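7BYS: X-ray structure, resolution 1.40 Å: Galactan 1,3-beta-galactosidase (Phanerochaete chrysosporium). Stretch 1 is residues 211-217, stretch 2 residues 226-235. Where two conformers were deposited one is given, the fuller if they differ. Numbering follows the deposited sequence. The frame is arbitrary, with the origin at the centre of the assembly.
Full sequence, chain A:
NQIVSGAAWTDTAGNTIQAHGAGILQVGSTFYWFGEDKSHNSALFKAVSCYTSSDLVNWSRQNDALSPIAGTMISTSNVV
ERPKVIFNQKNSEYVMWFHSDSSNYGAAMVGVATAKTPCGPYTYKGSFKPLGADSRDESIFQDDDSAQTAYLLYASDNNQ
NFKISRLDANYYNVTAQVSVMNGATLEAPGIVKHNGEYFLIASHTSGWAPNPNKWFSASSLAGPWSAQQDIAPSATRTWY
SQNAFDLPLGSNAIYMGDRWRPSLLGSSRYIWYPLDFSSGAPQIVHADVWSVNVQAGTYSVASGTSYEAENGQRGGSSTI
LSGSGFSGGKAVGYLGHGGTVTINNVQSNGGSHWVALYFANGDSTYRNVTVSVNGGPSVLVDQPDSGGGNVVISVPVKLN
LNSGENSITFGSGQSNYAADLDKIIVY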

# COMPACT_ATOMS: atom_id res chain seq x y z
N ASN A 211 -7.74 7.93 3.19
CA ASN A 211 -7.79 9.37 3.40
C ASN A 211 -6.46 9.98 2.96
O ASN A 211 -5.51 9.23 2.69
N PRO A 212 -6.36 11.31 2.84
CA PRO A 212 -5.08 11.91 2.43
C PRO A 212 -4.01 11.71 3.49
O PRO A 212 -4.10 12.27 4.59
N ASN A 213 -2.99 10.92 3.17
CA ASN A 213 -1.90 10.67 4.11
C ASN A 213 -0.95 11.87 4.14
O ASN A 213 -0.86 12.65 3.18
N LYS A 214 -0.25 12.01 5.26
CA LYS A 214 0.50 13.22 5.57
C LYS A 214 1.95 12.90 5.92
O LYS A 214 2.27 11.80 6.38
N TRP A 215 2.82 13.90 5.73
CA TRP A 215 4.21 13.83 6.17
C TRP A 215 4.50 14.94 7.17
O TRP A 215 3.88 16.02 7.13
N PHE A 216 5.46 14.66 8.06
CA PHE A 216 5.96 15.56 9.09
C PHE A 216 7.46 15.33 9.17
O PHE A 216 7.92 14.21 8.93
N SER A 217 8.24 16.35 9.50
CA SER A 217 9.68 16.14 9.67
C SER A 217 10.16 16.78 10.96
O SER A 217 9.55 17.71 11.49
N SER A 226 7.20 19.20 12.18
CA SER A 226 6.48 20.15 11.34
C SER A 226 4.99 19.80 11.29
O SER A 226 4.58 18.68 11.62
N ALA A 227 4.19 20.78 10.91
CA ALA A 227 2.76 20.56 10.73
C ALA A 227 2.51 19.68 9.51
O ALA A 227 3.21 19.76 8.50
N GLN A 228 1.46 18.86 9.60
CA GLN A 228 1.13 17.92 8.54
C GLN A 228 1.05 18.60 7.17
O GLN A 228 0.52 19.71 7.02
N GLN A 229 1.56 17.90 6.16
CA GLN A 229 1.36 18.27 4.76
C GLN A 229 1.06 17.01 3.95
O GLN A 229 1.45 15.90 4.33
N ASP A 230 0.38 17.19 2.83
CA ASP A 230 -0.02 16.07 1.99
C ASP A 230 1.17 15.46 1.26
O ASP A 230 2.08 16.16 0.80
N ILE A 231 1.15 14.12 1.11
CA ILE A 231 2.10 13.43 0.24
C ILE A 231 1.54 13.19 -1.16
O ILE A 231 2.31 12.77 -2.05
N ALA A 232 0.26 13.44 -1.40
CA ALA A 232 -0.39 13.15 -2.67
C ALA A 232 -1.56 14.12 -2.82
O ALA A 232 -1.96 14.77 -1.85
N PRO A 233 -2.12 14.25 -4.03
CA PRO A 233 -3.29 15.13 -4.20
C PRO A 233 -4.42 14.69 -3.28
O PRO A 233 -4.79 13.52 -3.26
N SER A 234 -4.96 15.63 -2.50
CA SER A 234 -5.87 15.25 -1.43
C SER A 234 -7.10 14.52 -1.96
O SER A 234 -7.57 13.56 -1.33
N ALA A 235 -7.63 14.93 -3.12
CA ALA A 235 -8.86 14.31 -3.61
C ALA A 235 -8.67 12.82 -3.88
O ALA A 235 -9.64 12.06 -3.82

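The two stretches run antiparallel, and their backbones are tied by hydrogen bonds in both directions between Trp-215 and Gln-229 (Trp-215 N to Gln-229 O 2.8 Å, Gln-229 N to Trp-215 O 3.1 Å) and by Ile-231 N to Asn-213 O (3.2 Å).

Lys-214 leaves its CA sideways, and its m, m, t, t rotamer turns the chain at CG and then extends it, bringing Lys-214 NZ to 2.7 Å from Asp-230 OD1 in a salt bridge. Asp-230 has its CA-to-CB bond directed away, yet with chi1 m its carboxylate ends up nearer stretch 1; Asp-230 OD1 also lies 3.4 Å from Pro-212 CB. The oxygen of water 1 lies within hydrogen-bonding distance of both Asp-230 OD1 (2.9 Å) and Asn-213 O (2.7 Å). Pro-212, C-gamma exo, points toward stretch 2 and rests its CG 3.4 Å from Ser-234 O.

Trp-215 and Gln-229 share one face of the sheet. Chi1 p and chi2 of -91° lay the indole along stretch 2, with Trp-215 NE1 3.5 Å from Gln-229 CB, while the m, m rotamer of Gln-229 leads its amide clear of stretch 1. At the ring edge, Trp-215 CD1 meets Ile-231 CG2 (3.7 Å) and Asp-230 O (3.5 Å). Ile-231, in the p, t rotamer, also brings CD1 to 3.9 Å from Asn-213 CB.

Phe-216 has chi1 m. Ser-226 O lies at its ring edge, 3.3 Å from Phe-216 CD2; Phe-216 CE2 is also 3.5 Å from Gln-228 CB.

Ser-226 closes this end. Its p rotamer places Ser-226 OG 2.8 Å from Ser-217 N, from which it accepts a hydrogen bond, while Ser-226 N donates to Ser-217 O (2.9 Å). Ser-226 OG donates to the oxygen of water 2 (2.7 Å), which in turn donates to Trp-215 O (2.9 Å) and Ala-227 O (2.7 Å), bridging the Trp-215 and Ala-227 carbonyls.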

# COMPACT_ATOMS: atom_id res chain seq x y z
CB ASN A 211 -8.14 9.72 4.86
CG ASN A 211 -7.14 9.17 5.85
OD1 ASN A 211 -6.00 9.63 5.92
ND2 ASN A 211 -7.56 8.17 6.62
CB PRO A 212 -5.43 13.40 2.25
CG PRO A 212 -6.91 13.41 2.01
CD PRO A 212 -7.44 12.31 2.87
CB ASN A 213 -1.15 9.39 3.73
CG ASN A 213 -1.88 8.11 4.16
OD1 ASN A 213 -1.25 7.07 4.35
ND2 ASN A 213 -3.20 8.16 4.26
CB LYS A 214 -0.10 13.98 6.77
CG LYS A 214 -1.59 14.23 6.68
CD LYS A 214 -1.94 15.26 5.62
CE LYS A 214 -3.43 15.54 5.61
NZ LYS A 214 -3.79 16.50 4.53
CB TRP A 215 5.19 13.88 4.98
CG TRP A 215 5.33 15.20 4.30
CD1 TRP A 215 4.61 15.67 3.22
CD2 TRP A 215 6.27 16.23 4.62
NE1 TRP A 215 5.05 16.92 2.87
CE2 TRP A 215 6.06 17.29 3.72
CE3 TRP A 215 7.26 16.36 5.60
CZ2 TRP A 215 6.81 18.47 3.76
CZ3 TRP A 215 8.01 17.53 5.64
CH2 TRP A 215 7.78 18.57 4.72
CB PHE A 216 5.40 15.20 10.48
CG PHE A 216 3.92 14.89 10.51
CD1 PHE A 216 3.43 13.69 10.01
CD2 PHE A 216 3.03 15.77 11.11
CE1 PHE A 216 2.07 13.41 10.06
CE2 PHE A 216 1.66 15.48 11.17
CZ PHE A 216 1.19 14.30 10.65
CB SER A 217 10.52 16.69 8.51
OG SER A 217 10.30 18.08 8.35
CB SER A 226 7.08 20.14 9.93
OG SER A 226 6.96 18.86 9.34
CB ALA A 227 2.05 21.89 10.55
CB GLN A 228 -0.21 17.24 8.84
CG GLN A 228 -1.38 18.21 9.01
CD GLN A 228 -2.69 17.51 9.32
OE1 GLN A 228 -2.72 16.31 9.57
NE2 GLN A 228 -3.77 18.27 9.31
CB GLN A 229 2.60 18.98 4.19
CG GLN A 229 3.02 20.27 4.93
CD GLN A 229 2.03 21.44 4.79
OE1 GLN A 229 1.07 21.39 4.01
NE2 GLN A 229 2.28 22.50 5.54
CB ASP A 230 -1.04 16.55 0.96
CG ASP A 230 -2.42 16.71 1.54
OD1 ASP A 230 -2.99 15.72 2.05
OD2 ASP A 230 -2.95 17.84 1.50
CB ILE A 231 2.61 12.10 0.83
CG1 ILE A 231 1.48 11.07 1.03
CG2 ILE A 231 3.38 12.35 2.13
CD1 ILE A 231 2.00 9.67 1.45
CB ALA A 232 -0.88 11.69 -2.71
CB PRO A 233 -3.66 14.94 -5.68
CG PRO A 233 -2.39 14.46 -6.33
CD PRO A 233 -1.72 13.61 -5.30
CB SER A 234 -6.26 16.45 -0.57
OG SER A 234 -6.61 17.57 -1.35
CB ALA A 235 -9.36 15.04 -4.86
O HOH W 1 -2.12 13.28 0.84
O HOH W 2 5.25 18.62 7.24